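Local coordinates for type 4 fimbrial biogenesis protein PilY1 (Pseudomonas aeruginosa, PDB 3HX6), which primes type IV pilus assembly and takes part in twitching motility and host-cell adhesion, with calcium binding and release apparently controlling pilus retraction, at residues A[151-156]-A[170-175]; A[219-224]-A[246-251]; A[396-401]-A[510-515]. The protein carries 3 engineered substitutions. All coordinates share one frame; numbering follows the deposited sequence.

How the contacts relate
All three contacts lie in the C-terminal domain of PilY1 and follow one another along the chain; none nests in or crosses another. Contact 1 closes first, with only 13 residues between its segments, across the hairpin of strands 150-158 and 165-170 inside one four-stranded sheet. Contact 2 closes over 21 residues and passes from strand 223-229 to the loop leading into strand 251-257, tying two successive four-stranded sheets together. Contact 3 spans 108 residues and brings the small hairpin around 510-517 onto strand 392-405 of the large mixed sheet. Contacts 1 and 2 have centres about 32 Å apart in the beta-propeller, whereas contact 3 lies across the chain's centre from contact 1, about 47 Å between centres.

Contact 1: residues A[151-156]-A[170-175]; sequences WHTVLI and DVTDPA
The carboxylate of D170 ends beside the imidazole of H152, with D170 OD2 3.0 Å from H152 ND1, a nitrogen that a water also meets. The two planes stand almost perpendicular, 87° apart. H152 NE2 is held by the carbonyl of F147, which helps to fix the ring's rotation, and the D170 backbone pairs with V154 as an antiparallel non-hydrogen-bonded pair. Next, V171 gives its backbone N-H to T153 O (2.7 Å), while its CG1 packs against T153 CG2 at 3.6 Å and its CB approaches L155 CB. T172 then turns its hydroxyl back to the strand. With OG1 beside its own backbone N (chi1 -49°), this oxygen accepts a nearly straight bond from T153 N (2.7 Å, 166°) and sits at the edge of the imidazole. The same hydroxyl donates to D170 OD1 at 2.7 Å, and T172 N donates to that oxygen as well, so two bonds grip it. R84 binds both T153 OG1 and T172 O, joining the segments from outside. The T172 N to D170 OD1 bond makes an Asx turn, which leads the chain out of a beta hairpin formed by the two middle strands of a four-stranded antiparallel propeller blade.

Contact 2: residues A[219-224]-A[246-251]; sequences MNDKAA and GVPNGL. Engineered in segment 219-224: M219 (natural residue Leu).
D221 and P248 lie side by side and point the same way, with D221 CB 3.8 Å from P248 CA. The aspartate carboxylate is swung to the backbone-N side (chi1 -69°), which brings OD1 to the CA-CB side of the proline, 4.0 Å from P248 CB. D221 itself adopts a left-handed backbone conformation, and its carbonyl oxygen receives a weak, bent bond from N249 N at 3.0 Å. A water donates both to that carbonyl and to V247 O, bridging the more open end.

Further along, the N249 side chain is extended, its CG anti to the backbone N (chi1 -156°), and the amide lies flat against the methyl of A223. A223 CB sits over the amide face, 3.5 Å from N249 ND2. The amide is held in this orientation by D272, which accepts from ND2, and by weak bonds from G250 N and Q274 N to OD1.

L251 CB and its CD2 branch both lie against A224 O, CD2 at 3.4 Å, and L251 CB also makes a wider contact with A223 CB at 4.1 Å. W278 and F280 touch the leucine too. N214 OD1 accepts from both A224 N and L251 N, stitching the two segments where they enter their strands. This is packing between neighbouring blades of a beta-propeller, joining the third strand of one four-stranded sheet to the lead-in of the first strand of the next.

Contact 3: residues A[396-401]-A[510-515]; sequences TLDLQA and YSYNKQ
L399 and A401 meet the phenol end of Y510 in the apolar, packed part of the contact. Y510 OH lies 3.6 Å from A401 CB and 3.8 Å from L399 CD1, and the ring carbon CZ adds wider contacts to the same two groups. The tyrosine and leucine side chains cross at about a right angle. Y510 carries its ring anti to the backbone N (chi1 173°), which stretches it out from the hairpin and sets OH against L399 CD1 and A401 CB; L399 is extended in the same way and offers its CD1 branch. The ring of Y512 joins this apolar group, its CE1 4.3 Å from L399 CB. I414 of the adjoining strand 408-415 touches L399, Y510 and Y512 alike, giving the three side chains a common apolar neighbour.

The other part is polar and more open. The hydroxyl of Y512 ends beside D398, with OH 3.6 Å from D398 CB, and the D398 carboxylate is inclined to the phenol plane by 31°. A water lies 2.8 Å from Y512 OH; its approach to the carboxylate is too short to be trusted. R490 also touches Y512 from outside the two segments. Beyond Y512 the chain bends away at the exposed residues N513 and K514, both with positive phi; Y512 N donates to Q515 O across this turn at 2.7 Å.

The backbones stay well apart, the L399 and Y512 CA atoms being 8.3 Å from each other, and the joining is done by side chains alone. Within the sheet, D398 and L399 both face I414, a classic beta bulge. The contact is surface packing of the short hairpin 510-517, through Y510 and Y512, against the bulged strand 392-405 of the mixed sheet.

Contact 1: residues A[151-156]-A[170-175]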
loop_
_atom_site.group_PDB
_atom_site.type_symbol
_atom_site.label_atom_id
_atom_site.label_comp_id
_atom_site.label_asym_id
_atom_site.label_seq_id
_atom_site.Cartn_x
_atom_site.Cartn_y
_atom_site.Cartn_z
ATOM N N TRP A 151 -22.328 -12.256 -1.649
ATOM C CA TRP A 151 -21.083 -12.141 -0.915
ATOM C C TRP A 151 -21.404 -11.636 0.482
ATOM O O TRP A 151 -22.322 -10.840 0.662
ATOM C CB TRP A 151 -20.131 -11.169 -1.613
ATOM C CG TRP A 151 -19.493 -11.764 -2.815
ATOM C CD1 TRP A 151 -19.886 -11.623 -4.109
ATOM C CD2 TRP A 151 -18.370 -12.648 -2.826
ATOM N NE1 TRP A 151 -19.077 -12.367 -4.933
ATOM C CE2 TRP A 151 -18.138 -13.008 -4.170
ATOM C CE3 TRP A 151 -17.539 -13.175 -1.828
ATOM C CZ2 TRP A 151 -17.106 -13.874 -4.548
ATOM C CZ3 TRP A 151 -16.508 -14.041 -2.203
ATOM C CH2 TRP A 151 -16.305 -14.378 -3.552
ATOM N N HIS A 152 -20.651 -12.119 1.462
ATOM C CA HIS A 152 -20.827 -11.729 2.858
ATOM C C HIS A 152 -19.442 -11.680 3.462
ATOM O O HIS A 152 -18.489 -12.223 2.892
ATOM C CB HIS A 152 -21.593 -12.793 3.651
ATOM C CG HIS A 152 -22.897 -13.195 3.044
ATOM N ND1 HIS A 152 -24.094 -12.618 3.408
ATOM C CD2 HIS A 152 -23.193 -14.120 2.102
ATOM C CE1 HIS A 152 -25.073 -13.172 2.714
ATOM N NE2 HIS A 152 -24.553 -14.086 1.915
ATOM N N THR A 153 -19.333 -11.021 4.608
ATOM C CA THR A 153 -18.078 -10.992 5.335
ATOM C C THR A 153 -18.460 -11.800 6.561
ATOM O O THR A 153 -19.429 -11.478 7.255
ATOM C CB THR A 153 -17.649 -9.582 5.759
ATOM O OG1 THR A 153 -17.383 -8.790 4.594
ATOM C CG2 THR A 153 -16.381 -9.663 6.598
ATOM N N VAL A 154 -17.729 -12.877 6.806
ATOM C CA VAL A 154 -18.044 -13.730 7.936
ATOM C C VAL A 154 -16.943 -13.708 8.983
ATOM O O VAL A 154 -15.816 -13.304 8.709
ATOM C CB VAL A 154 -18.275 -15.190 7.470
ATOM C CG1 VAL A 154 -16.957 -15.804 6.989
ATOM C CG2 VAL A 154 -18.859 -16.015 8.599
ATOM N N LEU A 155 -17.295 -14.135 10.189
ATOM C CA LEU A 155 -16.359 -14.209 11.295
ATOM C C LEU A 155 -16.548 -15.587 11.913
ATOM O O LEU A 155 -17.658 -15.968 12.264
ATOM C CB LEU A 155 -16.647 -13.109 12.331
ATOM C CG LEU A 155 -15.770 -13.095 13.589
ATOM C CD1 LEU A 155 -15.804 -11.720 14.238
ATOM C CD2 LEU A 155 -16.245 -14.164 14.558
ATOM N N ILE A 156 -15.463 -16.344 12.009
ATOM C CA ILE A 156 -15.526 -17.668 12.591
ATOM C C ILE A 156 -14.798 -17.640 13.934
ATOM O O ILE A 156 -13.637 -17.249 14.015
ATOM C CB ILE A 156 -14.894 -18.733 11.651
ATOM C CG1 ILE A 156 -15.715 -18.847 10.357
ATOM C CG2 ILE A 156 -14.908 -20.099 12.320
ATOM C CD1 ILE A 156 -15.624 -17.667 9.451
ATOM N N ASP A 170 -22.289 -13.521 10.640
ATOM C CA ASP A 170 -22.305 -12.786 9.385
ATOM C C ASP A 170 -22.003 -11.376 9.855
ATOM O O ASP A 170 -22.834 -10.740 10.501
ATOM C CB ASP A 170 -23.685 -12.818 8.725
ATOM C CG ASP A 170 -23.701 -12.106 7.383
ATOM O OD1 ASP A 170 -23.070 -11.031 7.269
ATOM O OD2 ASP A 170 -24.345 -12.615 6.443
ATOM N N VAL A 171 -20.811 -10.894 9.540
ATOM C CA VAL A 171 -20.388 -9.577 9.981
ATOM C C VAL A 171 -20.318 -8.542 8.846
ATOM O O VAL A 171 -19.667 -7.502 8.963
ATOM C CB VAL A 171 -19.025 -9.724 10.715
ATOM C CG1 VAL A 171 -17.871 -9.265 9.832
ATOM C CG2 VAL A 171 -19.075 -8.996 12.031
ATOM N N THR A 172 -21.013 -8.830 7.752
ATOM C CA THR A 172 -21.039 -7.940 6.596
ATOM C C THR A 172 -21.527 -6.546 6.994
ATOM O O THR A 172 -20.980 -5.537 6.556
ATOM C CB THR A 172 -21.971 -8.488 5.505
ATOM O OG1 THR A 172 -21.659 -9.866 5.265
ATOM C CG2 THR A 172 -21.807 -7.694 4.216
ATOM N N ASP A 173 -22.565 -6.500 7.823
ATOM C CA ASP A 173 -23.121 -5.232 8.284
ATOM C C ASP A 173 -22.932 -5.126 9.796
ATOM O O ASP A 173 -23.661 -5.750 10.569
ATOM C CB ASP A 173 -24.611 -5.150 7.920
ATOM C CG ASP A 173 -25.271 -3.853 8.392
ATOM O OD1 ASP A 173 -24.560 -2.849 8.612
ATOM O OD2 ASP A 173 -26.514 -3.842 8.529
ATOM N N PRO A 174 -21.940 -4.335 10.234
ATOM C CA PRO A 174 -21.659 -4.158 11.663
ATOM C C PRO A 174 -22.883 -3.743 12.472
ATOM O O PRO A 174 -23.012 -4.093 13.646
ATOM C CB PRO A 174 -20.558 -3.095 11.673
ATOM C CG PRO A 174 -20.829 -2.311 10.425
ATOM C CD PRO A 174 -21.138 -3.399 9.427
ATOM N N ALA A 175 -23.781 -3.003 11.834
ATOM C CA ALA A 175 -24.992 -2.540 12.494
ATOM C C ALA A 175 -26.023 -3.659 12.560
ATOM O O ALA A 175 -27.052 -3.530 13.220
ATOM C CB ALA A 175 -25.565 -1.342 11.748
HETATM O O HOH W 1 -24.819 -10.035 4.716
#

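Contact 2: residues A[219-224]-A[246-251]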
loop_
_atom_site.group_PDB
_atom_site.type_symbol
_atom_site.label_atom_id
_atom_site.label_comp_id
_atom_site.label_asym_id
_atom_site.label_seq_id
_atom_site.Cartn_x
_atom_site.Cartn_y
_atom_site.Cartn_z
ATOM N N MET A 219 -13.531 -36.046 22.172
ATOM C CA MET A 219 -14.013 -37.273 22.808
ATOM C C MET A 219 -13.127 -38.514 22.659
ATOM O O MET A 219 -12.794 -39.162 23.649
ATOM C CB MET A 219 -15.415 -37.605 22.295
ATOM C CG MET A 219 -16.106 -38.732 23.054
ATOM S SD MET A 219 -16.520 -38.295 24.769
ATOM C CE MET A 219 -15.045 -38.837 25.649
ATOM N N ASN A 220 -12.755 -38.851 21.430
ATOM C CA ASN A 220 -11.932 -40.030 21.199
ATOM C C ASN A 220 -10.489 -39.739 20.795
ATOM O O ASN A 220 -9.822 -40.584 20.194
ATOM C CB ASN A 220 -12.606 -40.918 20.155
ATOM C CG ASN A 220 -13.926 -41.481 20.647
ATOM O OD1 ASN A 220 -13.965 -42.258 21.602
ATOM N ND2 ASN A 220 -15.016 -41.080 20.008
ATOM N N ASP A 221 -10.012 -38.545 21.139
ATOM C CA ASP A 221 -8.646 -38.122 20.833
ATOM C C ASP A 221 -8.210 -38.343 19.392
ATOM O O ASP A 221 -7.033 -38.600 19.128
ATOM C CB ASP A 221 -7.652 -38.819 21.764
ATOM C CG ASP A 221 -7.773 -38.351 23.197
ATOM O OD1 ASP A 221 -7.653 -37.128 23.439
ATOM O OD2 ASP A 221 -7.985 -39.207 24.081
ATOM N N LYS A 222 -9.149 -38.238 18.459
ATOM C CA LYS A 222 -8.819 -38.418 17.053
ATOM C C LYS A 222 -8.463 -37.085 16.420
ATOM O O LYS A 222 -8.692 -36.025 17.000
ATOM C CB LYS A 222 -9.998 -39.026 16.294
ATOM C CG LYS A 222 -10.372 -40.428 16.744
ATOM C CD LYS A 222 -11.617 -40.903 16.016
ATOM C CE LYS A 222 -12.063 -42.277 16.494
ATOM N NZ LYS A 222 -13.314 -42.707 15.804
ATOM N N ALA A 223 -7.887 -37.154 15.226
ATOM C CA ALA A 223 -7.521 -35.969 14.471
ATOM C C ALA A 223 -8.293 -36.053 13.164
ATOM O O ALA A 223 -8.325 -37.107 12.535
ATOM C CB ALA A 223 -6.023 -35.956 14.202
ATOM N N ALA A 224 -8.926 -34.954 12.759
ATOM C CA ALA A 224 -9.689 -34.952 11.515
ATOM C C ALA A 224 -9.866 -33.553 10.950
ATOM O O ALA A 224 -9.955 -32.581 11.693
ATOM C CB ALA A 224 -11.061 -35.584 11.743
ATOM N N GLY A 246 -4.204 -44.886 20.164
ATOM C CA GLY A 246 -4.038 -45.054 21.597
ATOM C C GLY A 246 -3.238 -43.923 22.216
ATOM O O GLY A 246 -2.932 -43.945 23.413
ATOM N N VAL A 247 -2.883 -42.939 21.396
ATOM C CA VAL A 247 -2.127 -41.774 21.856
ATOM C C VAL A 247 -2.933 -40.530 21.487
ATOM O O VAL A 247 -3.361 -40.381 20.349
ATOM C CB VAL A 247 -0.724 -41.701 21.184
ATOM C CG1 VAL A 247 -0.088 -40.335 21.430
ATOM C CG2 VAL A 247 0.177 -42.792 21.749
ATOM N N PRO A 248 -3.153 -39.625 22.447
ATOM C CA PRO A 248 -3.922 -38.406 22.170
ATOM C C PRO A 248 -3.521 -37.710 20.868
ATOM O O PRO A 248 -2.335 -37.601 20.553
ATOM C CB PRO A 248 -3.635 -37.537 23.390
ATOM C CG PRO A 248 -3.476 -38.551 24.483
ATOM C CD PRO A 248 -2.623 -39.612 23.823
ATOM N N ASN A 249 -4.517 -37.262 20.110
ATOM C CA ASN A 249 -4.264 -36.545 18.868
ATOM C C ASN A 249 -5.365 -35.513 18.647
ATOM O O ASN A 249 -6.390 -35.522 19.330
ATOM C CB ASN A 249 -4.202 -37.499 17.665
ATOM C CG ASN A 249 -3.397 -36.916 16.500
ATOM O OD1 ASN A 249 -2.886 -35.798 16.589
ATOM N ND2 ASN A 249 -3.278 -37.675 15.408
ATOM N N GLY A 250 -5.133 -34.628 17.684
ATOM C CA GLY A 250 -6.074 -33.578 17.348
ATOM C C GLY A 250 -5.471 -32.871 16.150
ATOM O O GLY A 250 -4.250 -32.701 16.093
ATOM N N LEU A 251 -6.291 -32.475 15.185
ATOM C CA LEU A 251 -5.758 -31.806 14.005
ATOM C C LEU A 251 -5.688 -30.298 14.228
ATOM O O LEU A 251 -6.608 -29.712 14.784
ATOM C CB LEU A 251 -6.622 -32.108 12.778
ATOM C CG LEU A 251 -5.952 -31.724 11.456
ATOM C CD1 LEU A 251 -4.733 -32.628 11.246
ATOM C CD2 LEU A 251 -6.927 -31.878 10.303
HETATM O O HOH W 2 -5.239 -40.770 18.588
HETATM O O HOH W 3 -6.329 -34.718 22.020
#

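Contact 3: residues A[396-401]-A[510-515]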
loop_
_atom_site.group_PDB
_atom_site.type_symbol
_atom_site.label_atom_id
_atom_site.label_comp_id
_atom_site.label_asym_id
_atom_site.label_seq_id
_atom_site.Cartn_x
_atom_site.Cartn_y
_atom_site.Cartn_z
ATOM N N THR A 396 21.096 -24.220 11.278
ATOM C CA THR A 396 21.177 -23.932 12.701
ATOM C C THR A 396 21.152 -22.440 12.970
ATOM O O THR A 396 21.455 -21.634 12.094
ATOM C CB THR A 396 22.488 -24.498 13.305
ATOM O OG1 THR A 396 23.594 -24.112 12.479
ATOM C CG2 THR A 396 22.438 -26.022 13.391
ATOM N N LEU A 397 20.752 -22.074 14.179
ATOM C CA LEU A 397 20.776 -20.680 14.582
ATOM C C LEU A 397 22.139 -20.672 15.256
ATOM O O LEU A 397 22.327 -21.292 16.302
ATOM C CB LEU A 397 19.647 -20.384 15.563
ATOM C CG LEU A 397 18.279 -20.380 14.874
ATOM C CD1 LEU A 397 17.196 -20.006 15.871
ATOM C CD2 LEU A 397 18.306 -19.383 13.711
ATOM N N ASP A 398 23.094 -19.996 14.632
ATOM C CA ASP A 398 24.464 -19.991 15.120
ATOM C C ASP A 398 24.926 -18.861 16.004
ATOM O O ASP A 398 25.986 -18.959 16.616
ATOM C CB ASP A 398 25.419 -20.095 13.934
ATOM C CG ASP A 398 25.181 -21.338 13.118
ATOM O OD1 ASP A 398 24.701 -22.333 13.698
ATOM O OD2 ASP A 398 25.473 -21.326 11.907
ATOM N N LEU A 399 24.150 -17.793 16.087
ATOM C CA LEU A 399 24.586 -16.675 16.891
ATOM C C LEU A 399 23.464 -15.742 17.308
ATOM O O LEU A 399 22.560 -15.443 16.529
ATOM C CB LEU A 399 25.649 -15.896 16.103
ATOM C CG LEU A 399 26.394 -14.691 16.683
ATOM C CD1 LEU A 399 25.472 -13.494 16.815
ATOM C CD2 LEU A 399 26.996 -15.081 18.023
ATOM N N GLN A 400 23.519 -15.319 18.564
ATOM C CA GLN A 400 22.576 -14.353 19.088
ATOM C C GLN A 400 23.468 -13.245 19.598
ATOM O O GLN A 400 24.444 -13.506 20.297
ATOM C CB GLN A 400 21.754 -14.894 20.251
ATOM C CG GLN A 400 20.835 -13.816 20.821
ATOM C CD GLN A 400 19.889 -14.338 21.876
ATOM O OE1 GLN A 400 19.177 -15.313 21.653
ATOM N NE2 GLN A 400 19.866 -13.679 23.029
ATOM N N ALA A 401 23.154 -12.014 19.236
ATOM C CA ALA A 401 23.962 -10.901 19.688
ATOM C C ALA A 401 23.150 -9.630 19.719
ATOM O O ALA A 401 22.064 -9.547 19.138
ATOM C CB ALA A 401 25.168 -10.725 18.773
ATOM N N TYR A 510 24.524 -7.642 9.353
ATOM C CA TYR A 510 25.359 -7.845 10.524
ATOM C C TYR A 510 26.680 -8.511 10.173
ATOM O O TYR A 510 26.751 -9.353 9.271
ATOM C CB TYR A 510 24.581 -8.678 11.553
ATOM C CG TYR A 510 25.371 -9.123 12.757
ATOM C CD1 TYR A 510 26.095 -10.313 12.738
ATOM C CD2 TYR A 510 25.389 -8.360 13.926
ATOM C CE1 TYR A 510 26.816 -10.737 13.850
ATOM C CE2 TYR A 510 26.110 -8.774 15.046
ATOM C CZ TYR A 510 26.819 -9.962 15.001
ATOM O OH TYR A 510 27.532 -10.384 16.097
ATOM N N SER A 511 27.732 -8.121 10.883
ATOM C CA SER A 511 29.053 -8.685 10.646
ATOM C C SER A 511 29.229 -9.963 11.459
ATOM O O SER A 511 29.486 -9.921 12.661
ATOM C CB SER A 511 30.132 -7.667 11.020
ATOM O OG SER A 511 31.423 -8.174 10.745
ATOM N N TYR A 512 29.076 -11.100 10.791
ATOM C CA TYR A 512 29.208 -12.403 11.427
ATOM C C TYR A 512 30.557 -13.016 11.076
ATOM O O TYR A 512 30.740 -13.553 9.985
ATOM C CB TYR A 512 28.071 -13.317 10.959
ATOM C CG TYR A 512 28.197 -14.771 11.365
ATOM C CD1 TYR A 512 28.497 -15.134 12.679
ATOM C CD2 TYR A 512 27.977 -15.788 10.435
ATOM C CE1 TYR A 512 28.571 -16.475 13.057
ATOM C CE2 TYR A 512 28.045 -17.129 10.802
ATOM C CZ TYR A 512 28.342 -17.466 12.112
ATOM O OH TYR A 512 28.398 -18.794 12.464
ATOM N N ASN A 513 31.504 -12.926 12.004
ATOM C CA ASN A 513 32.836 -13.477 11.781
ATOM C C ASN A 513 33.413 -13.031 10.432
ATOM O O ASN A 513 33.556 -13.834 9.506
ATOM C CB ASN A 513 32.780 -15.008 11.848
ATOM C CG ASN A 513 32.647 -15.532 13.272
ATOM O OD1 ASN A 513 32.085 -14.868 14.146
ATOM N ND2 ASN A 513 33.152 -16.740 13.504
ATOM N N LYS A 514 33.717 -11.739 10.330
ATOM C CA LYS A 514 34.303 -11.163 9.120
ATOM C C LYS A 514 33.396 -11.192 7.894
ATOM O O LYS A 514 33.851 -10.923 6.783
ATOM C CB LYS A 514 35.602 -11.897 8.772
ATOM C CG LYS A 514 36.641 -11.952 9.877
ATOM C CD LYS A 514 37.855 -12.736 9.402
ATOM C CE LYS A 514 38.971 -12.735 10.435
ATOM N NZ LYS A 514 40.184 -13.447 9.929
ATOM N N GLN A 515 32.121 -11.512 8.082
ATOM C CA GLN A 515 31.210 -11.587 6.945
ATOM C C GLN A 515 29.952 -10.727 7.081
ATOM O O GLN A 515 29.246 -10.813 8.086
ATOM C CB GLN A 515 30.789 -13.042 6.734
ATOM C CG GLN A 515 30.364 -13.363 5.320
ATOM C CD GLN A 515 31.378 -14.233 4.616
ATOM O OE1 GLN A 515 32.578 -13.959 4.657
ATOM N NE2 GLN A 515 30.904 -15.287 3.961
HETATM O O HOH W 4 27.192 -20.378 10.498
#